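Local coordinates for protein histidine--tRNA ligase (Thermus thermophilus, PDB 1H4V) that catalyses the ATP-dependent attachment of histidine to tRNA(His), working as a homodimeric class II aminoacyl-tRNA synthetase, at residues T41-T47 and R74-R79. Coordinates in Å, arbitrary orientation, origin at the centre of the assembly. Residues are numbered along the deposited sequence.
Sequences TPIFEET and RSLTLR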
ATOM      1  N   THR A  41      -5.287   8.201  -2.200  1.00 15.20           N
ATOM      2  CA  THR A  41      -5.873   9.220  -1.337  1.00 13.78           C
ATOM      3  C   THR A  41      -5.576   8.886   0.114  1.00 14.35           C
ATOM      4  O   THR A  41      -5.107   7.787   0.423  1.00 13.06           O
ATOM      5  CB  THR A  41      -7.400   9.313  -1.510  1.00 14.82           C
ATOM      6  OG1 THR A  41      -8.014   8.087  -1.092  1.00 21.45           O
ATOM      7  CG2 THR A  41      -7.745   9.577  -2.956  1.00 12.66           C
ATOM      8  N   PRO A  42      -5.839   9.832   1.028  1.00 14.12           N
ATOM      9  CA  PRO A  42      -5.576   9.572   2.446  1.00 13.65           C
ATOM     10  C   PRO A  42      -6.491   8.514   3.055  1.00 13.77           C
ATOM     11  O   PRO A  42      -7.573   8.229   2.542  1.00 13.03           O
ATOM     12  CB  PRO A  42      -5.776  10.944   3.088  1.00 12.38           C
ATOM     13  CG  PRO A  42      -5.341  11.879   2.004  1.00 13.72           C
ATOM     14  CD  PRO A  42      -6.033  11.276   0.800  1.00 14.63           C
ATOM     15  N   ILE A  43      -6.037   7.928   4.156  1.00 13.20           N
ATOM     16  CA  ILE A  43      -6.808   6.917   4.861  1.00 14.14           C
ATOM     17  C   ILE A  43      -8.087   7.528   5.459  1.00 13.85           C
ATOM     18  O   ILE A  43      -9.111   6.864   5.564  1.00 12.93           O
ATOM     19  CB  ILE A  43      -5.960   6.288   5.979  1.00 15.10           C
ATOM     20  CG1 ILE A  43      -4.774   5.523   5.366  1.00 16.19           C
ATOM     21  CG2 ILE A  43      -6.820   5.414   6.854  1.00 14.43           C
ATOM     22  CD1 ILE A  43      -5.143   4.299   4.526  1.00 12.76           C
ATOM     23  N   PHE A  44      -8.023   8.791   5.862  1.00 16.47           N
ATOM     24  CA  PHE A  44      -9.199   9.461   6.415  1.00 19.30           C
ATOM     25  C   PHE A  44      -9.405  10.823   5.774  1.00 20.83           C
ATOM     26  O   PHE A  44      -8.474  11.414   5.224  1.00 21.36           O
ATOM     27  CB  PHE A  44      -9.101   9.606   7.945  1.00 19.79           C
ATOM     28  CG  PHE A  44      -7.886  10.357   8.433  1.00 20.33           C
ATOM     29  CD1 PHE A  44      -7.722  11.712   8.162  1.00 20.78           C
ATOM     30  CD2 PHE A  44      -6.918   9.708   9.194  1.00 22.80           C
ATOM     31  CE1 PHE A  44      -6.608  12.416   8.644  1.00 21.17           C
ATOM     32  CE2 PHE A  44      -5.800  10.400   9.680  1.00 27.23           C
ATOM     33  CZ  PHE A  44      -5.647  11.760   9.402  1.00 23.13           C
ATOM     34  N   GLU A  45     -10.638  11.308   5.842  1.00 22.09           N
ATOM     35  CA  GLU A  45     -11.004  12.602   5.269  1.00 21.30           C
ATOM     36  C   GLU A  45     -12.115  13.240   6.086  1.00 19.63           C
ATOM     37  O   GLU A  45     -12.630  12.642   7.042  1.00 17.04           O
ATOM     38  CB  GLU A  45     -11.498  12.423   3.830  1.00 22.52           C
ATOM     39  CG  GLU A  45     -10.531  11.666   2.969  1.00 30.23           C
ATOM     40  CD  GLU A  45     -10.459  12.195   1.561  1.00 29.28           C
ATOM     41  OE1 GLU A  45     -10.743  13.394   1.354  1.00 31.34           O
ATOM     42  OE2 GLU A  45     -10.092  11.413   0.665  1.00 29.56           O
ATOM     43  N   GLU A  46     -12.484  14.458   5.710  1.00 19.53           N
ATOM     44  CA  GLU A  46     -13.568  15.131   6.407  1.00 19.75           C
ATOM     45  C   GLU A  46     -14.797  14.281   6.150  1.00 19.02           C
ATOM     46  O   GLU A  46     -15.042  13.846   5.025  1.00 16.40           O
ATOM     47  CB  GLU A  46     -13.806  16.528   5.851  1.00 20.29           C
ATOM     48  CG  GLU A  46     -12.747  17.527   6.176  1.00 29.16           C
ATOM     49  CD  GLU A  46     -13.252  18.933   5.948  1.00 40.96           C
ATOM     50  OE1 GLU A  46     -14.291  19.286   6.558  1.00 40.39           O
ATOM     51  OE2 GLU A  46     -12.624  19.679   5.159  1.00 44.88           O
ATOM     52  N   THR A  47     -15.557  14.043   7.209  1.00 20.60           N
ATOM     53  CA  THR A  47     -16.771  13.242   7.151  1.00 20.15           C
ATOM     54  C   THR A  47     -17.708  13.608   6.001  1.00 18.92           C
ATOM     55  O   THR A  47     -18.306  12.736   5.380  1.00 17.98           O
ATOM     56  CB  THR A  47     -17.522  13.370   8.481  1.00 17.29           C
ATOM     57  OG1 THR A  47     -16.715  12.800   9.513  1.00 26.70           O
ATOM     58  CG2 THR A  47     -18.855  12.667   8.434  1.00 16.17           C
ATOM     59  N   ARG A  74     -12.889  19.114  14.260  1.00 38.06           N
ATOM     60  CA  ARG A  74     -13.218  18.726  12.891  1.00 36.09           C
ATOM     61  C   ARG A  74     -13.587  17.244  12.817  1.00 32.60           C
ATOM     62  O   ARG A  74     -12.874  16.387  13.339  1.00 32.36           O
ATOM     63  CB  ARG A  74     -12.029  18.992  11.969  1.00 39.87           C
ATOM     64  CG  ARG A  74     -12.389  19.595  10.615  1.00 41.34           C
ATOM     65  CD  ARG A  74     -12.148  21.097  10.610  1.00 39.71           C
ATOM     66  NE  ARG A  74     -11.729  21.569   9.294  1.00 42.87           N
ATOM     67  CZ  ARG A  74     -11.152  22.747   9.073  1.00 46.40           C
ATOM     68  NH1 ARG A  74     -10.923  23.577  10.085  1.00 47.50           N
ATOM     69  NH2 ARG A  74     -10.797  23.094   7.843  1.00 46.15           N
ATOM     70  N   SER A  75     -14.707  16.946  12.171  1.00 28.64           N
ATOM     71  CA  SER A  75     -15.145  15.565  12.031  1.00 28.11           C
ATOM     72  C   SER A  75     -14.306  14.875  10.951  1.00 26.70           C
ATOM     73  O   SER A  75     -14.177  15.381   9.839  1.00 26.32           O
ATOM     74  CB  SER A  75     -16.627  15.515  11.652  1.00 26.76           C
ATOM     75  OG  SER A  75     -17.122  14.189  11.689  1.00 25.74           O
ATOM     76  N   LEU A  76     -13.739  13.723  11.294  1.00 25.08           N
ATOM     77  CA  LEU A  76     -12.901  12.956  10.377  1.00 23.02           C
ATOM     78  C   LEU A  76     -13.465  11.545  10.234  1.00 22.47           C
ATOM     79  O   LEU A  76     -13.997  10.988  11.191  1.00 20.84           O
ATOM     80  CB  LEU A  76     -11.474  12.889  10.921  1.00 24.34           C
ATOM     81  CG  LEU A  76     -10.358  13.745  10.300  1.00 31.08           C
ATOM     82  CD1 LEU A  76     -10.807  15.162  10.062  1.00 31.32           C
ATOM     83  CD2 LEU A  76      -9.142  13.712  11.220  1.00 30.32           C
ATOM     84  N   THR A  77     -13.353  10.970   9.038  1.00 22.52           N
ATOM     85  CA  THR A  77     -13.860   9.624   8.790  1.00 21.38           C
ATOM     86  C   THR A  77     -12.880   8.733   8.021  1.00 20.64           C
ATOM     87  O   THR A  77     -12.256   9.157   7.054  1.00 22.93           O
ATOM     88  CB  THR A  77     -15.221   9.676   8.020  1.00 24.88           C
ATOM     89  OG1 THR A  77     -16.263  10.122   8.906  1.00 26.84           O
ATOM     90  CG2 THR A  77     -15.588   8.309   7.469  1.00 25.71           C
ATOM     91  N   LEU A  78     -12.745   7.494   8.475  1.00 20.32           N
ATOM     92  CA  LEU A  78     -11.879   6.514   7.826  1.00 19.38           C
ATOM     93  C   LEU A  78     -12.527   6.161   6.486  1.00 18.51           C
ATOM     94  O   LEU A  78     -13.715   5.857   6.431  1.00 17.96           O
ATOM     95  CB  LEU A  78     -11.763   5.263   8.704  1.00 18.56           C
ATOM     96  CG  LEU A  78     -10.474   5.024   9.498  1.00 20.05           C
ATOM     97  CD1 LEU A  78      -9.979   6.299  10.118  1.00 23.50           C
ATOM     98  CD2 LEU A  78     -10.725   3.982  10.565  1.00 17.54           C
ATOM     99  N   ARG A  79     -11.744   6.218   5.415  1.00 18.15           N
ATOM    100  CA  ARG A  79     -12.234   5.920   4.073  1.00 20.10           C
ATOM    101  C   ARG A  79     -13.088   4.642   3.974  1.00 19.91           C
ATOM    102  O   ARG A  79     -12.591   3.536   4.188  1.00 21.32           O
ATOM    103  CB  ARG A  79     -11.053   5.804   3.112  1.00 21.15           C
ATOM    104  CG  ARG A  79     -11.457   5.592   1.676  1.00 22.42           C
ATOM    105  CD  ARG A  79     -10.374   4.827   0.944  1.00 24.79           C
ATOM    106  NE  ARG A  79      -9.162   5.613   0.802  1.00 29.00           N
ATOM    107  CZ  ARG A  79      -7.941   5.102   0.831  1.00 22.14           C
ATOM    108  NH1 ARG A  79      -7.774   3.804   1.012  1.00 19.84           N
ATOM    109  NH2 ARG A  79      -6.893   5.890   0.652  1.00 23.61           N
TER
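Short strands 44-46 and 75-78 run antiparallel, and the backbone ladder places Phe44 and Leu78 on one face and Glu45 and Thr77 on the other. Glu45 and Thr77 form the hydrogen-bonded pair (Glu45 N to Thr77 O 3.0 Å, Thr77 N to Glu45 O 2.7 Å); Arg79 N to Ile43 O (2.7 Å) and Thr47 N to Ser75 O (3.3 Å) extend the ladder at its two ends. Phe44 and Leu78, a non-hydrogen-bonded pair, share the apolar face. With chi1 in p, the broad Phe44 ring receives an off-centre CH-pi contact from Leu76 CD2, 4.2 Å from its centroid, while Phe44 CB meets Leu78 CD1 at 4.1 Å; the ring is also large enough to meet Phe66 of the second subunit. On the polar face, the buried Glu45 carboxylate is balanced by a salt bridge with Arg88 of helix 83-92. At the end of the pair Thr47, in the m rotamer, hydrogen-bonds through OG1 to Ser75 OG (2.6 Å) and Thr77 OG1 (2.8 Å); short hydroxyl side chains, able to donate and accept, suit this close cluster. Arg79 needs its length: t at chi1 and chi2, then m at chi3, it brings NH2 to Thr41 OG1 in a weak 3.0 Å hydrogen bond, while NH1 binds the carbonyl of Pro109. With strand 67-69 beyond 75-78, the pair makes a three-stranded antiparallel sheet beside the large mixed sheet of the class II catalytic domain, at the dimer interface.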